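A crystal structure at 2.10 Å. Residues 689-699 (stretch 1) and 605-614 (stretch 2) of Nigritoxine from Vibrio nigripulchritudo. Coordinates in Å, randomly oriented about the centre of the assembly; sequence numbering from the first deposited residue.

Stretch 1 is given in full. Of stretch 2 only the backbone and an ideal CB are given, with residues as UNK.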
# COMPACT_ATOMS: atom_id res chain seq x y z
N PHE A 689 9.31 13.36 -2.57
CA PHE A 689 10.64 12.83 -2.87
C PHE A 689 11.31 13.65 -3.97
O PHE A 689 12.47 14.06 -3.83
CB PHE A 689 10.55 11.34 -3.22
CG PHE A 689 11.90 10.68 -3.47
CD1 PHE A 689 12.68 10.24 -2.40
CD2 PHE A 689 12.36 10.47 -4.77
CE1 PHE A 689 13.91 9.61 -2.62
CE2 PHE A 689 13.58 9.84 -5.00
CZ PHE A 689 14.35 9.41 -3.92
N ALA A 690 10.58 13.90 -5.06
CA ALA A 690 11.09 14.70 -6.15
C ALA A 690 11.39 16.10 -5.70
O ALA A 690 12.51 16.58 -5.91
CB ALA A 690 10.12 14.72 -7.32
N LEU A 691 10.41 16.75 -5.07
CA LEU A 691 10.57 18.15 -4.63
C LEU A 691 11.72 18.38 -3.63
O LEU A 691 12.48 19.35 -3.78
CB LEU A 691 9.26 18.71 -4.06
CG LEU A 691 9.16 20.22 -3.89
CD1 LEU A 691 9.45 20.96 -5.20
CD2 LEU A 691 7.78 20.59 -3.39
N ASN A 692 11.83 17.53 -2.61
CA ASN A 692 12.96 17.58 -1.65
C ASN A 692 14.33 17.46 -2.35
O ASN A 692 15.27 18.20 -2.03
CB ASN A 692 12.84 16.48 -0.59
CG ASN A 692 11.69 16.71 0.38
OD1 ASN A 692 11.10 17.79 0.43
ND2 ASN A 692 11.35 15.68 1.16
N ASN A 693 14.44 16.52 -3.29
CA ASN A 693 15.66 16.35 -4.07
C ASN A 693 15.98 17.55 -4.98
O ASN A 693 17.14 17.88 -5.15
CB ASN A 693 15.63 15.05 -4.86
CG ASN A 693 16.02 13.87 -4.01
OD1 ASN A 693 17.08 13.86 -3.41
ND2 ASN A 693 15.17 12.87 -3.95
N ILE A 694 14.96 18.19 -5.55
CA ILE A 694 15.15 19.41 -6.34
C ILE A 694 15.81 20.49 -5.46
O ILE A 694 16.79 21.15 -5.87
CB ILE A 694 13.82 19.92 -6.90
CG1 ILE A 694 13.36 19.07 -8.09
CG2 ILE A 694 13.87 21.42 -7.24
CD1 ILE A 694 11.98 19.43 -8.58
N VAL A 695 15.26 20.65 -4.27
CA VAL A 695 15.67 21.66 -3.32
C VAL A 695 17.06 21.32 -2.76
O VAL A 695 17.97 22.16 -2.76
CB VAL A 695 14.58 21.79 -2.22
CG1 VAL A 695 15.10 22.55 -1.01
CG2 VAL A 695 13.36 22.52 -2.79
N GLU A 696 17.21 20.08 -2.31
CA GLU A 696 18.49 19.62 -1.78
C GLU A 696 19.61 19.75 -2.82
O GLU A 696 20.71 20.15 -2.46
CB GLU A 696 18.38 18.18 -1.27
CG GLU A 696 19.68 17.57 -0.76
CD GLU A 696 19.48 16.14 -0.25
OE1 GLU A 696 18.86 15.32 -0.97
OE2 GLU A 696 19.94 15.83 0.88
N SER A 697 19.32 19.45 -4.10
CA SER A 697 20.29 19.69 -5.19
C SER A 697 20.72 21.14 -5.21
O SER A 697 21.90 21.44 -5.34
CB SER A 697 19.68 19.40 -6.56
OG SER A 697 19.60 18.02 -6.80
N MET A 698 19.74 22.04 -5.11
CA MET A 698 20.04 23.46 -5.16
C MET A 698 20.93 23.92 -4.01
O MET A 698 21.91 24.64 -4.23
CB MET A 698 18.75 24.25 -5.24
CG MET A 698 18.05 23.96 -6.55
SD MET A 698 16.49 24.84 -6.61
CE MET A 698 15.94 24.37 -8.24
N ARG A 699 20.59 23.47 -2.81
CA ARG A 699 21.35 23.79 -1.60
C ARG A 699 22.77 23.20 -1.62
O ARG A 699 23.74 23.89 -1.28
CB ARG A 699 20.58 23.30 -0.36
CG ARG A 699 19.39 24.19 -0.00
CD ARG A 699 18.55 23.61 1.13
NE ARG A 699 17.41 24.47 1.42
CZ ARG A 699 16.31 24.09 2.09
NH1 ARG A 699 16.20 22.84 2.52
NH2 ARG A 699 15.33 24.96 2.32
N UNK A 605 15.03 23.20 -18.73
CA UNK A 605 14.97 21.84 -18.20
C UNK A 605 14.02 21.88 -17.00
O UNK A 605 13.12 21.04 -16.90
CB UNK A 605 16.35 21.32 -17.81
N UNK A 606 14.23 22.88 -16.14
CA UNK A 606 13.42 23.08 -14.94
C UNK A 606 11.98 23.36 -15.35
O UNK A 606 11.06 22.71 -14.85
CB UNK A 606 13.97 24.22 -14.09
N UNK A 607 11.79 24.29 -16.29
CA UNK A 607 10.45 24.65 -16.78
C UNK A 607 9.70 23.41 -17.27
O UNK A 607 8.54 23.19 -16.88
CB UNK A 607 10.55 25.68 -17.91
N UNK A 608 10.36 22.62 -18.11
CA UNK A 608 9.73 21.45 -18.72
C UNK A 608 9.37 20.45 -17.65
O UNK A 608 8.24 19.95 -17.61
CB UNK A 608 10.65 20.81 -19.76
N UNK A 609 10.32 20.18 -16.76
CA UNK A 609 10.05 19.19 -15.72
C UNK A 609 8.87 19.61 -14.85
O UNK A 609 7.95 18.83 -14.63
CB UNK A 609 11.29 18.98 -14.85
N UNK A 610 8.87 20.86 -14.39
CA UNK A 610 7.84 21.33 -13.49
C UNK A 610 6.45 21.36 -14.17
O UNK A 610 5.46 20.91 -13.57
CB UNK A 610 8.21 22.72 -12.97
N UNK A 611 6.39 21.85 -15.41
CA UNK A 611 5.14 21.82 -16.18
C UNK A 611 4.62 20.39 -16.32
O UNK A 611 3.43 20.15 -16.23
CB UNK A 611 5.35 22.44 -17.56
N UNK A 612 5.53 19.43 -16.50
CA UNK A 612 5.16 18.03 -16.55
C UNK A 612 4.59 17.56 -15.22
O UNK A 612 3.50 16.97 -15.17
CB UNK A 612 6.37 17.18 -16.94
N UNK A 613 5.33 17.81 -14.14
CA UNK A 613 4.89 17.45 -12.80
C UNK A 613 3.62 18.18 -12.37
O UNK A 613 2.83 17.64 -11.60
CB UNK A 613 6.01 17.74 -11.80
N UNK A 614 3.42 19.41 -12.88
CA UNK A 614 2.21 20.21 -12.56
C UNK A 614 0.91 19.55 -12.99
O UNK A 614 -0.12 19.78 -12.36
CB UNK A 614 2.30 21.58 -13.23

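Two helices run nearly antiparallel, at 160°, with axes 12.8 Å apart at closest approach. That gap is wide: no ideal CB of the second helix has an atom of the first within 5.5 Å, so only side chains with reach can close it. Stretch 1 offers Ala690, Ile694 and Met698, one per turn, an apolar strip with no charge.

Position 605 lies out of reach and the visible atoms leave its choice open; it is Ala605.

At 606 CA-to-CB points toward the strip, and the CA of Ile694 is 9.5 Å from its own. Apolar methyls wait there, so a long or aromatic apolar side chain would suit, whether Leu, Met, Phe or Trp. The deposited residue is Phe606, with chi1 t. Its CE1 meets two residues a turn apart: Ile694 CG2 lies 4.2 Å from Phe606 CE1, at the ring edge, and Met698 CE is 4.0 Å from the same Phe606 CE1.

Positions 607 and 608 are turned out of reach, and stretch 1 sets no rule for either; they are Leu607 and Thr608.

Position 609 points toward the span between Ala690 and Ile694. The small Ala690 leaves room for something long, and Ile694 asks for an apolar flank; Phe, Tyr, Met or Leu could serve. It is Tyr609, chi1 t. Ile694 CD1 packs 3.8 Å from Tyr609 CE2, while Tyr609 OH reaches 3.4 Å from Ala690 CB. A methyl cannot answer the hydroxyl, which finds its hydrogen bond elsewhere in the structure.

At 610 CA-to-CB points sideways, so a branched or longer apolar chain whose end can come nearer, such as Ile, Leu or Met, could suit. Ile610 does this with both chi angles m, bringing its CD1 4.1 Å from Ile694 CD1.

Position 611 is out of reach, free to be polar. Glu611 occupies it and looks along its own helix to 614.

Position 612 is helical at -65/-52, so its backbone does not demand glycine. An ideal CB would meet nothing of stretch 1, but would sit 3.2 Å from the O of residue 609, a crowding that favours no side chain. It is Gly612.

Position 613 points toward Ala690, their CA atoms 9.5 Å apart. A long chain with an aliphatic stem, Lys, Arg or Met, could span this. Lys613 passes with its CE 4.4 Å from Ala690 CB, a light contact.

Position 614 is out of reach, suited to a polar residue. Lys614 NZ forms a salt bridge with Glu611 OE2 at 2.8 Å.

Stretch 2, residues 605-614: AFLTYIEGKK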
# COMPACT_ATOMS: atom_id res chain seq x y z
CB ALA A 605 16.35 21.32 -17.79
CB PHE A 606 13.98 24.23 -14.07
CG PHE A 606 13.23 24.45 -12.77
CD1 PHE A 606 13.40 23.59 -11.67
CD2 PHE A 606 12.34 25.53 -12.63
CE1 PHE A 606 12.71 23.79 -10.48
CE2 PHE A 606 11.66 25.73 -11.44
CZ PHE A 606 11.84 24.87 -10.36
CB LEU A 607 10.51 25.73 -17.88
CG LEU A 607 9.19 26.12 -18.57
CD1 LEU A 607 8.14 26.59 -17.56
CD2 LEU A 607 9.39 27.14 -19.69
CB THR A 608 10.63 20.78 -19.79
OG1 THR A 608 10.84 21.71 -20.87
CG2 THR A 608 9.95 19.54 -20.37
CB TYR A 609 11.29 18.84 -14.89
CG TYR A 609 10.99 17.87 -13.76
CD1 TYR A 609 10.88 16.50 -14.00
CD2 TYR A 609 10.77 18.33 -12.46
CE1 TYR A 609 10.58 15.61 -12.98
CE2 TYR A 609 10.47 17.46 -11.43
CZ TYR A 609 10.39 16.09 -11.69
OH TYR A 609 10.09 15.22 -10.66
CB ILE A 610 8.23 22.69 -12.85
CG1 ILE A 610 9.43 22.50 -11.91
CG2 ILE A 610 7.05 23.33 -12.09
CD1 ILE A 610 9.17 21.61 -10.70
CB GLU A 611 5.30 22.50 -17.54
CG GLU A 611 5.57 24.00 -17.43
CD GLU A 611 4.39 24.76 -16.83
OE1 GLU A 611 3.28 24.60 -17.36
OE2 GLU A 611 4.56 25.51 -15.86
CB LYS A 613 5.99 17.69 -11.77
CG LYS A 613 7.10 16.65 -11.81
CD LYS A 613 6.57 15.24 -11.54
CE LYS A 613 6.63 14.88 -10.06
NZ LYS A 613 6.51 13.41 -9.87
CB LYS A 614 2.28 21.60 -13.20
CG LYS A 614 2.97 22.63 -12.35
CD LYS A 614 3.27 23.91 -13.13
CE LYS A 614 2.04 24.53 -13.79
NZ LYS A 614 2.36 25.94 -14.18
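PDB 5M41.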